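Local atomic coordinates of beta-agarase AgaA (Microbulbifer thermotolerans, PDB entry 3WZ1), a protein that cleaves the beta-1,4-galactosidic linkages within agarose chains as an endo-acting hydrolase, releasing mainly neoagarotetraose. Residues 134-146 and 241-255. Residues are numbered along the deposited sequence; the frame is centred on the assembly and turned at random.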
ATOM      1  N   GLU A 134      -5.003  -0.642   0.641  1.00  8.40           N
ATOM      2  CA  GLU A 134      -5.621  -0.311  -0.642  1.00  8.52           C
ATOM      3  C   GLU A 134      -7.034   0.116  -0.306  1.00  8.69           C
ATOM      4  O   GLU A 134      -7.849  -0.707   0.117  1.00  8.99           O
ATOM      5  CB  GLU A 134      -5.623  -1.483  -1.617  1.00  8.93           C
ATOM      6  CG  GLU A 134      -6.299  -1.153  -2.938  1.00  9.04           C
ATOM      7  CD  GLU A 134      -6.115  -2.227  -3.978  1.00  9.63           C
ATOM      8  OE1 GLU A 134      -6.696  -3.335  -3.844  1.00  9.94           O
ATOM      9  OE2 GLU A 134      -5.333  -1.995  -4.932  1.00 10.78           O
ATOM     10  N   ALA A 135      -7.310   1.399  -0.449  1.00  8.48           N
ATOM     11  CA  ALA A 135      -8.571   1.914   0.020  1.00  8.62           C
ATOM     12  C   ALA A 135      -8.889   3.222  -0.662  1.00  8.87           C
ATOM     13  O   ALA A 135      -7.983   3.904  -1.182  1.00  8.50           O
ATOM     14  CB  ALA A 135      -8.512   2.105   1.520  1.00  8.82           C
ATOM     15  N   TYR A 136     -10.173   3.575  -0.651  1.00  8.90           N
ATOM     16  CA  TYR A 136     -10.686   4.692  -1.444  1.00  9.29           C
ATOM     17  C   TYR A 136     -11.389   5.621  -0.461  1.00  9.64           C
ATOM     18  O   TYR A 136     -12.441   5.248   0.098  1.00  9.99           O
ATOM     19  CB  TYR A 136     -11.608   4.168  -2.566  1.00  9.25           C
ATOM     20  CG  TYR A 136     -10.981   2.979  -3.272  1.00  9.12           C
ATOM     21  CD1 TYR A 136     -11.081   1.705  -2.719  1.00  9.07           C
ATOM     22  CD2 TYR A 136     -10.234   3.123  -4.467  1.00  9.13           C
ATOM     23  CE1 TYR A 136     -10.461   0.618  -3.294  1.00  9.37           C
ATOM     24  CE2 TYR A 136      -9.634   2.028  -5.063  1.00  9.00           C
ATOM     25  CZ  TYR A 136      -9.731   0.775  -4.466  1.00  8.82           C
ATOM     26  OH  TYR A 136      -9.138  -0.344  -5.012  1.00  9.87           O
ATOM     27  N   GLY A 137     -10.791   6.774  -0.182  1.00  9.81           N
ATOM     28  CA  GLY A 137     -11.245   7.646   0.911  1.00 10.35           C
ATOM     29  C   GLY A 137     -12.431   8.558   0.645  1.00 11.34           C
ATOM     30  O   GLY A 137     -12.945   9.159   1.582  1.00 11.81           O
ATOM     31  N   SER A 138     -12.875   8.632  -0.613  1.00 10.86           N
ATOM     32  CA  SER A 138     -13.839   9.645  -1.069  1.00 11.42           C
ATOM     33  C   SER A 138     -15.061   9.821  -0.181  1.00 12.35           C
ATOM     34  O   SER A 138     -15.745   8.847   0.122  1.00 11.75           O
ATOM     35  CB  SER A 138     -14.356   9.289  -2.447  1.00 11.39           C
ATOM     36  OG  SER A 138     -15.201  10.334  -2.886  1.00 11.73           O
ATOM     37  N   ASP A 139     -15.355  11.080   0.132  1.00 12.64           N
ATOM     38  CA  ASP A 139     -16.586  11.463   0.834  1.00 14.27           C
ATOM     39  C   ASP A 139     -17.721  11.806  -0.147  1.00 14.64           C
ATOM     40  O   ASP A 139     -18.738  12.380   0.273  1.00 15.19           O
ATOM     41  CB  ASP A 139     -16.312  12.618   1.815  1.00 14.76           C
ATOM     42  CG  ASP A 139     -15.931  13.951   1.129  1.00 14.78           C
ATOM     43  OD1 ASP A 139     -15.923  14.023  -0.117  1.00 15.63           O
ATOM     44  OD2 ASP A 139     -15.610  14.920   1.871  1.00 17.04           O
ATOM     45  N   ARG A 140     -17.584  11.457  -1.432  1.00 15.05           N
ATOM     46  CA  ARG A 140     -18.670  11.719  -2.397  1.00 15.48           C
ATOM     47  C   ARG A 140     -19.960  11.075  -1.932  1.00 17.12           C
ATOM     48  O   ARG A 140     -19.960   9.938  -1.458  1.00 16.88           O
ATOM     49  CB  ARG A 140     -18.379  11.116  -3.762  1.00 14.84           C
ATOM     50  CG  ARG A 140     -17.431  11.915  -4.631  1.00 14.40           C
ATOM     51  CD  ARG A 140     -17.357  11.247  -5.983  1.00 13.51           C
ATOM     52  NE  ARG A 140     -16.317  11.806  -6.848  1.00 12.86           N
ATOM     53  CZ  ARG A 140     -16.083  11.382  -8.078  1.00 12.05           C
ATOM     54  NH1 ARG A 140     -16.797  10.415  -8.637  1.00 12.19           N
ATOM     55  NH2 ARG A 140     -15.103  11.953  -8.770  1.00 11.82           N
ATOM     56  N   PRO A 141     -21.088  11.773  -2.100  1.00 19.20           N
ATOM     57  CA  PRO A 141     -22.342  11.043  -1.907  1.00 20.15           C
ATOM     58  C   PRO A 141     -22.447   9.826  -2.827  1.00 20.34           C
ATOM     59  O   PRO A 141     -22.166   9.924  -4.015  1.00 20.90           O
ATOM     60  CB  PRO A 141     -23.422  12.090  -2.261  1.00 20.82           C
ATOM     61  CG  PRO A 141     -22.756  13.413  -2.124  1.00 21.61           C
ATOM     62  CD  PRO A 141     -21.301  13.181  -2.473  1.00 20.60           C
ATOM     63  N   GLY A 142     -22.848   8.673  -2.286  1.00 19.96           N
ATOM     64  CA  GLY A 142     -22.896   7.444  -3.052  1.00 19.84           C
ATOM     65  C   GLY A 142     -21.627   6.594  -2.992  1.00 18.17           C
ATOM     66  O   GLY A 142     -21.567   5.527  -3.643  1.00 18.85           O
ATOM     67  N   GLN A 143     -20.618   7.112  -2.279  1.00 17.10           N
ATOM     68  CA  GLN A 143     -19.363   6.371  -2.027  1.00 15.59           C
ATOM     69  C   GLN A 143     -19.164   6.018  -0.572  1.00 15.21           C
ATOM     70  O   GLN A 143     -18.075   5.553  -0.191  1.00 14.48           O
ATOM     71  CB  GLN A 143     -18.142   7.176  -2.500  1.00 15.10           C
ATOM     72  CG  GLN A 143     -18.070   7.359  -4.002  1.00 14.52           C
ATOM     73  CD  GLN A 143     -18.041   6.045  -4.733  1.00 14.62           C
ATOM     74  OE1 GLN A 143     -17.157   5.216  -4.512  1.00 14.22           O
ATOM     75  NE2 GLN A 143     -19.021   5.820  -5.601  1.00 15.93           N
ATOM     76  N   GLU A 144     -20.200   6.186   0.249  1.00 14.29           N
ATOM     77  CA  GLU A 144     -20.065   5.981   1.672  1.00 13.98           C
ATOM     78  C   GLU A 144     -19.615   4.546   2.026  1.00 12.10           C
ATOM     79  O   GLU A 144     -18.843   4.360   2.957  1.00 11.57           O
ATOM     80  CB  GLU A 144     -21.385   6.320   2.373  1.00 15.02           C
ATOM     81  CG  GLU A 144     -21.742   7.810   2.259  1.00 16.25           C
ATOM     82  CD  GLU A 144     -22.565   8.188   1.034  1.00 16.60           C
ATOM     83  OE1 GLU A 144     -22.862   7.350   0.126  1.00 17.69           O
ATOM     84  OE2 GLU A 144     -22.978   9.360   0.959  1.00 19.29           O
ATOM     85  N   TRP A 145     -20.076   3.564   1.268  1.00 11.82           N
ATOM     86  CA  TRP A 145     -19.705   2.175   1.549  1.00 10.55           C
ATOM     87  C   TRP A 145     -18.184   2.020   1.455  1.00 10.65           C
ATOM     88  O   TRP A 145     -17.542   1.443   2.336  1.00 10.09           O
ATOM     89  CB  TRP A 145     -20.375   1.190   0.576  1.00 10.42           C
ATOM     90  CG  TRP A 145     -20.173  -0.234   0.962  1.00 10.07           C
ATOM     91  CD1 TRP A 145     -20.959  -0.967   1.820  1.00 10.34           C
ATOM     92  CD2 TRP A 145     -19.122  -1.118   0.548  1.00  9.52           C
ATOM     93  NE1 TRP A 145     -20.475  -2.225   1.948  1.00 10.41           N
ATOM     94  CE2 TRP A 145     -19.344  -2.356   1.183  1.00 10.07           C
ATOM     95  CE3 TRP A 145     -18.020  -0.995  -0.314  1.00  9.39           C
ATOM     96  CZ2 TRP A 145     -18.504  -3.446   1.000  1.00  9.78           C
ATOM     97  CZ3 TRP A 145     -17.201  -2.096  -0.496  1.00  9.34           C
ATOM     98  CH2 TRP A 145     -17.445  -3.295   0.153  1.00  9.75           C
ATOM     99  N   TYR A 146     -17.600   2.560   0.383  1.00 10.02           N
ATOM    100  CA  TYR A 146     -16.153   2.436   0.205  1.00  9.87           C
ATOM    101  C   TYR A 146     -15.359   3.214   1.243  1.00  9.75           C
ATOM    102  O   TYR A 146     -14.282   2.791   1.688  1.00 10.05           O
ATOM    103  CB  TYR A 146     -15.736   2.845  -1.213  1.00  9.37           C
ATOM    104  CG  TYR A 146     -16.153   1.816  -2.248  1.00  9.80           C
ATOM    105  CD1 TYR A 146     -15.405   0.660  -2.432  1.00 10.35           C
ATOM    106  CD2 TYR A 146     -17.311   1.955  -3.009  1.00 10.20           C
ATOM    107  CE1 TYR A 146     -15.783  -0.322  -3.329  1.00 10.93           C
ATOM    108  CE2 TYR A 146     -17.680   0.982  -3.925  1.00 10.73           C
ATOM    109  CZ  TYR A 146     -16.910  -0.150  -4.092  1.00 10.86           C
ATOM    110  OH  TYR A 146     -17.280  -1.116  -5.005  1.00 12.10           O
ATOM    111  N   GLN A 241      -7.476   3.480 -10.819  1.00  8.79           N
ATOM    112  CA  GLN A 241      -7.515   2.075 -11.206  1.00  9.03           C
ATOM    113  C   GLN A 241      -8.580   1.826 -12.264  1.00  9.55           C
ATOM    114  O   GLN A 241      -9.643   2.454 -12.238  1.00 10.15           O
ATOM    115  CB  GLN A 241      -7.743   1.187  -9.983  1.00  8.88           C
ATOM    116  CG  GLN A 241      -6.626   1.334  -8.951  1.00  9.05           C
ATOM    117  CD  GLN A 241      -6.804   0.461  -7.728  1.00  9.25           C
ATOM    118  OE1 GLN A 241      -7.934   0.142  -7.309  1.00  9.63           O
ATOM    119  NE2 GLN A 241      -5.690   0.083  -7.124  1.00  9.48           N
ATOM    120  N   ASN A 242      -8.307   0.909 -13.174  1.00 10.18           N
ATOM    121  CA  ASN A 242      -9.219   0.680 -14.292  1.00 10.75           C
ATOM    122  C   ASN A 242     -10.638   0.269 -13.875  1.00 10.86           C
ATOM    123  O   ASN A 242     -11.598   0.742 -14.472  1.00 10.75           O
ATOM    124  CB  ASN A 242      -8.691  -0.372 -15.256  1.00 11.34           C
ATOM    125  CG  ASN A 242      -7.532   0.124 -16.084  1.00 12.11           C
ATOM    126  OD1 ASN A 242      -7.700   0.647 -17.198  1.00 16.09           O
ATOM    127  ND2 ASN A 242      -6.364  -0.025 -15.561  1.00 11.71           N
ATOM    128  N   TRP A 243     -10.765  -0.569 -12.855  1.00 11.00           N
ATOM    129  CA  TRP A 243     -12.102  -1.021 -12.441  1.00 11.56           C
ATOM    130  C   TRP A 243     -12.963   0.166 -11.996  1.00 11.73           C
ATOM    131  O   TRP A 243     -14.189   0.058 -11.963  1.00 12.32           O
ATOM    132  CB  TRP A 243     -12.045  -2.116 -11.352  1.00 11.45           C
ATOM    133  CG  TRP A 243     -11.678  -1.607 -10.012  1.00 11.35           C
ATOM    134  CD1 TRP A 243     -10.425  -1.232  -9.571  1.00 11.76           C
ATOM    135  CD2 TRP A 243     -12.565  -1.357  -8.924  1.00 11.45           C
ATOM    136  NE1 TRP A 243     -10.493  -0.783  -8.288  1.00 11.57           N
ATOM    137  CE2 TRP A 243     -11.792  -0.839  -7.858  1.00 11.66           C
ATOM    138  CE3 TRP A 243     -13.944  -1.537  -8.735  1.00 11.74           C
ATOM    139  CZ2 TRP A 243     -12.341  -0.495  -6.635  1.00 11.88           C
ATOM    140  CZ3 TRP A 243     -14.490  -1.196  -7.511  1.00 12.11           C
ATOM    141  CH2 TRP A 243     -13.689  -0.667  -6.470  1.00 12.48           C
ATOM    142  N   ARG A 244     -12.322   1.288 -11.631  1.00 11.64           N
ATOM    143  CA  ARG A 244     -13.030   2.515 -11.304  1.00 11.79           C
ATOM    144  C   ARG A 244     -13.210   3.404 -12.540  1.00 12.23           C
ATOM    145  O   ARG A 244     -14.344   3.699 -12.934  1.00 12.12           O
ATOM    146  CB  ARG A 244     -12.302   3.278 -10.186  1.00 11.70           C
ATOM    147  CG  ARG A 244     -11.967   2.421  -8.953  1.00 11.47           C
ATOM    148  CD  ARG A 244     -12.235   3.159  -7.657  1.00 11.41           C
ATOM    149  NE  ARG A 244     -13.644   3.076  -7.286  1.00 11.46           N
ATOM    150  CZ  ARG A 244     -14.212   3.764  -6.303  1.00 11.63           C
ATOM    151  NH1 ARG A 244     -15.511   3.568  -6.059  1.00 11.40           N
ATOM    152  NH2 ARG A 244     -13.533   4.643  -5.573  1.00 10.61           N
ATOM    153  N   SER A 245     -12.112   3.860 -13.153  1.00 12.10           N
ATOM    154  CA  SER A 245     -12.204   4.887 -14.186  1.00 12.40           C
ATOM    155  C   SER A 245     -12.702   4.365 -15.534  1.00 12.33           C
ATOM    156  O   SER A 245     -13.259   5.154 -16.309  1.00 13.44           O
ATOM    157  CB  SER A 245     -10.870   5.628 -14.394  1.00 12.58           C
ATOM    158  OG  SER A 245      -9.824   4.737 -14.723  1.00 12.29           O
ATOM    159  N   ASP A 246     -12.529   3.082 -15.821  1.00 12.48           N
ATOM    160  CA  ASP A 246     -13.105   2.514 -17.058  1.00 13.08           C
ATOM    161  C   ASP A 246     -14.617   2.629 -16.962  1.00 13.40           C
ATOM    162  O   ASP A 246     -15.312   2.639 -17.986  1.00 13.20           O
ATOM    163  CB  ASP A 246     -12.812   1.025 -17.258  1.00 14.10           C
ATOM    164  CG  ASP A 246     -11.366   0.720 -17.627  1.00 14.96           C
ATOM    165  OD1 ASP A 246     -10.573   1.642 -17.854  1.00 16.88           O
ATOM    166  OD2 ASP A 246     -11.042  -0.493 -17.667  1.00 17.60           O
ATOM    167  N   ASN A 247     -15.113   2.653 -15.726  1.00 13.48           N
ATOM    168  CA  ASN A 247     -16.524   2.540 -15.432  1.00 14.58           C
ATOM    169  C   ASN A 247     -17.131   3.811 -14.886  1.00 15.63           C
ATOM    170  O   ASN A 247     -18.222   3.762 -14.320  1.00 18.22           O
ATOM    171  CB  ASN A 247     -16.730   1.343 -14.483  1.00 14.96           C
ATOM    172  CG  ASN A 247     -16.232   0.041 -15.082  1.00 15.41           C
ATOM    173  OD1 ASN A 247     -15.422  -0.699 -14.477  1.00 17.23           O
ATOM    174  ND2 ASN A 247     -16.655  -0.229 -16.290  1.00 13.65           N
ATOM    175  N   GLY A 248     -16.448   4.939 -15.080  1.00 14.26           N
ATOM    176  CA  GLY A 248     -17.003   6.257 -14.808  1.00 15.44           C
ATOM    177  C   GLY A 248     -16.714   6.871 -13.452  1.00 14.91           C
ATOM    178  O   GLY A 248     -17.320   7.890 -13.106  1.00 16.33           O
ATOM    179  N   ILE A 249     -15.792   6.282 -12.684  1.00 12.90           N
ATOM    180  CA  ILE A 249     -15.396   6.852 -11.393  1.00 12.69           C
ATOM    181  C   ILE A 249     -13.913   7.230 -11.444  1.00 12.25           C
ATOM    182  O   ILE A 249     -13.041   6.363 -11.447  1.00 12.09           O
ATOM    183  CB  ILE A 249     -15.679   5.895 -10.221  1.00 13.11           C
ATOM    184  CG1 ILE A 249     -17.193   5.664 -10.090  1.00 14.06           C
ATOM    185  CG2 ILE A 249     -15.120   6.459  -8.918  1.00 12.67           C
ATOM    186  CD1 ILE A 249     -17.575   4.810  -8.908  1.00 14.84           C
ATOM    187  N   THR A 250     -13.665   8.529 -11.457  1.00 11.19           N
ATOM    188  CA  THR A 250     -12.327   9.104 -11.576  1.00 11.12           C
ATOM    189  C   THR A 250     -12.408  10.532 -11.038  1.00 10.87           C
ATOM    190  O   THR A 250     -13.490  11.153 -11.069  1.00 11.04           O
ATOM    191  CB  THR A 250     -11.828   9.026 -13.055  1.00 11.46           C
ATOM    192  OG1 THR A 250     -10.429   9.355 -13.136  1.00 10.83           O
ATOM    193  CG2 THR A 250     -12.581   9.999 -13.938  1.00 11.74           C
ATOM    194  N   PRO A 251     -11.296  11.080 -10.530  1.00 10.39           N
ATOM    195  CA  PRO A 251     -11.404  12.401  -9.934  1.00 10.26           C
ATOM    196  C   PRO A 251     -11.822  13.501 -10.907  1.00 10.69           C
ATOM    197  O   PRO A 251     -11.451  13.476 -12.089  1.00 10.47           O
ATOM    198  CB  PRO A 251      -9.995  12.698  -9.430  1.00 10.43           C
ATOM    199  CG  PRO A 251      -9.405  11.360  -9.235  1.00 10.33           C
ATOM    200  CD  PRO A 251      -9.953  10.497 -10.318  1.00 10.21           C
ATOM    201  N   THR A 252     -12.553  14.469 -10.387  1.00 10.76           N
ATOM    202  CA  THR A 252     -12.877  15.668 -11.150  1.00 10.84           C
ATOM    203  C   THR A 252     -11.743  16.690 -11.012  1.00 10.94           C
ATOM    204  O   THR A 252     -10.908  16.632 -10.091  1.00 10.43           O
ATOM    205  CB  THR A 252     -14.170  16.316 -10.639  1.00 10.77           C
ATOM    206  OG1 THR A 252     -13.970  16.777  -9.300  1.00 11.13           O
ATOM    207  CG2 THR A 252     -15.334  15.331 -10.688  1.00 10.98           C
ATOM    208  N   ASP A 253     -11.713  17.677 -11.911  1.00 11.63           N
ATOM    209  CA  ASP A 253     -10.753  18.754 -11.786  1.00 11.79           C
ATOM    210  C   ASP A 253     -10.886  19.488 -10.436  1.00 11.32           C
ATOM    211  O   ASP A 253      -9.903  19.874  -9.836  1.00 11.36           O
ATOM    212  CB  ASP A 253     -10.944  19.797 -12.901  1.00 12.64           C
ATOM    213  CG  ASP A 253     -10.566  19.285 -14.271  1.00 14.42           C
ATOM    214  OD1 ASP A 253     -10.137  18.128 -14.427  1.00 15.45           O
ATOM    215  OD2 ASP A 253     -10.697  20.075 -15.232  1.00 16.09           O
ATOM    216  N   ALA A 254     -12.117  19.661  -9.963  1.00 11.68           N
ATOM    217  CA  ALA A 254     -12.348  20.365  -8.708  1.00 11.19           C
ATOM    218  C   ALA A 254     -11.753  19.603  -7.520  1.00 10.80           C
ATOM    219  O   ALA A 254     -11.169  20.198  -6.629  1.00 10.85           O
ATOM    220  CB  ALA A 254     -13.835  20.599  -8.491  1.00 11.45           C
ATOM    221  N   GLU A 255     -11.877  18.279  -7.538  1.00 10.48           N
ATOM    222  CA  GLU A 255     -11.291  17.437  -6.492  1.00 10.47           C
ATOM    223  C   GLU A 255      -9.761  17.496  -6.538  1.00 10.32           C
ATOM    224  O   GLU A 255      -9.090  17.670  -5.527  1.00  9.88           O
ATOM    225  CB  GLU A 255     -11.769  16.000  -6.647  1.00 10.78           C
ATOM    226  CG  GLU A 255     -13.215  15.792  -6.238  1.00 11.31           C
ATOM    227  CD  GLU A 255     -13.794  14.470  -6.642  1.00 12.32           C
ATOM    228  OE1 GLU A 255     -13.257  13.803  -7.553  1.00 11.19           O
ATOM    229  OE2 GLU A 255     -14.809  14.065  -6.038  1.00 13.78           O
TER
HETATM  230  O   HOH W   1     -13.753  12.441  -3.735  1.00 14.46           O
HETATM  231  O   HOH W   2     -16.388  10.049 -11.512  1.00 12.53           O
HETATM  232  O   HOH W   3     -14.789   5.983  -3.487  1.00 12.05           O
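From Tyr136 to Gln143 the chain that leaves strand 128-135 faces the two short helices and linking loop of 241-255; the two backbones stay well apart (CA of Tyr136 to CA of Arg244 10.4 Å), and the contact runs through side chains and waters, plus one bond to the backbone carbonyl of Thr250. Both segments belong to the GH16 beta-jelly-roll catalytic domain, and their inner end reaches its active site, where Glu134 is the predicted proton donor. Gln241 sends NE2 to Glu134 OE2 (3.0 Å), meeting it from above the carboxylate plane; His151 takes the other oxygen. The amide is fixed at its far end too, since Gln241 OE1 accepts from Tyr136 OH at 2.6 Å and from Trp243 NE1 at 2.9 Å. Trp243 then turns its edge to the Tyr136 ring in an offset edge-to-face pair, planes 81° apart, while its far rim touches Tyr146. Arg244, bent at chi2 and again at chi3 (83°), curls its guanidinium over one face of Tyr146 as a cation-pi contact. Arg244 NH1 also gives a bond to Gln143 OE1 (2.8 Å), and Val114 O takes one from NH2. Farther out, Arg140 stretches straight from CG to NE and grips Glu255 side-on: Arg140 NE to Glu255 OE2 is 2.8 Å and NH2 to OE1 2.9 Å, the two flat groups nearly coplanar. In the capping box that starts helix 253-256, Thr252 N bonds Glu255 OE1 while Thr252 OG1 accepts from Glu255 N. An alanine in place of Arg140 is likely to cost the Glu255 carboxylate this two-nitrogen grip and Thr250 O a donor. Arg140 NH2 reaches Thr250 O at 2.9 Å, from 48° above the carbonyl plane, and NH1 gives a bond to a water that in turn donates to Gly248 O.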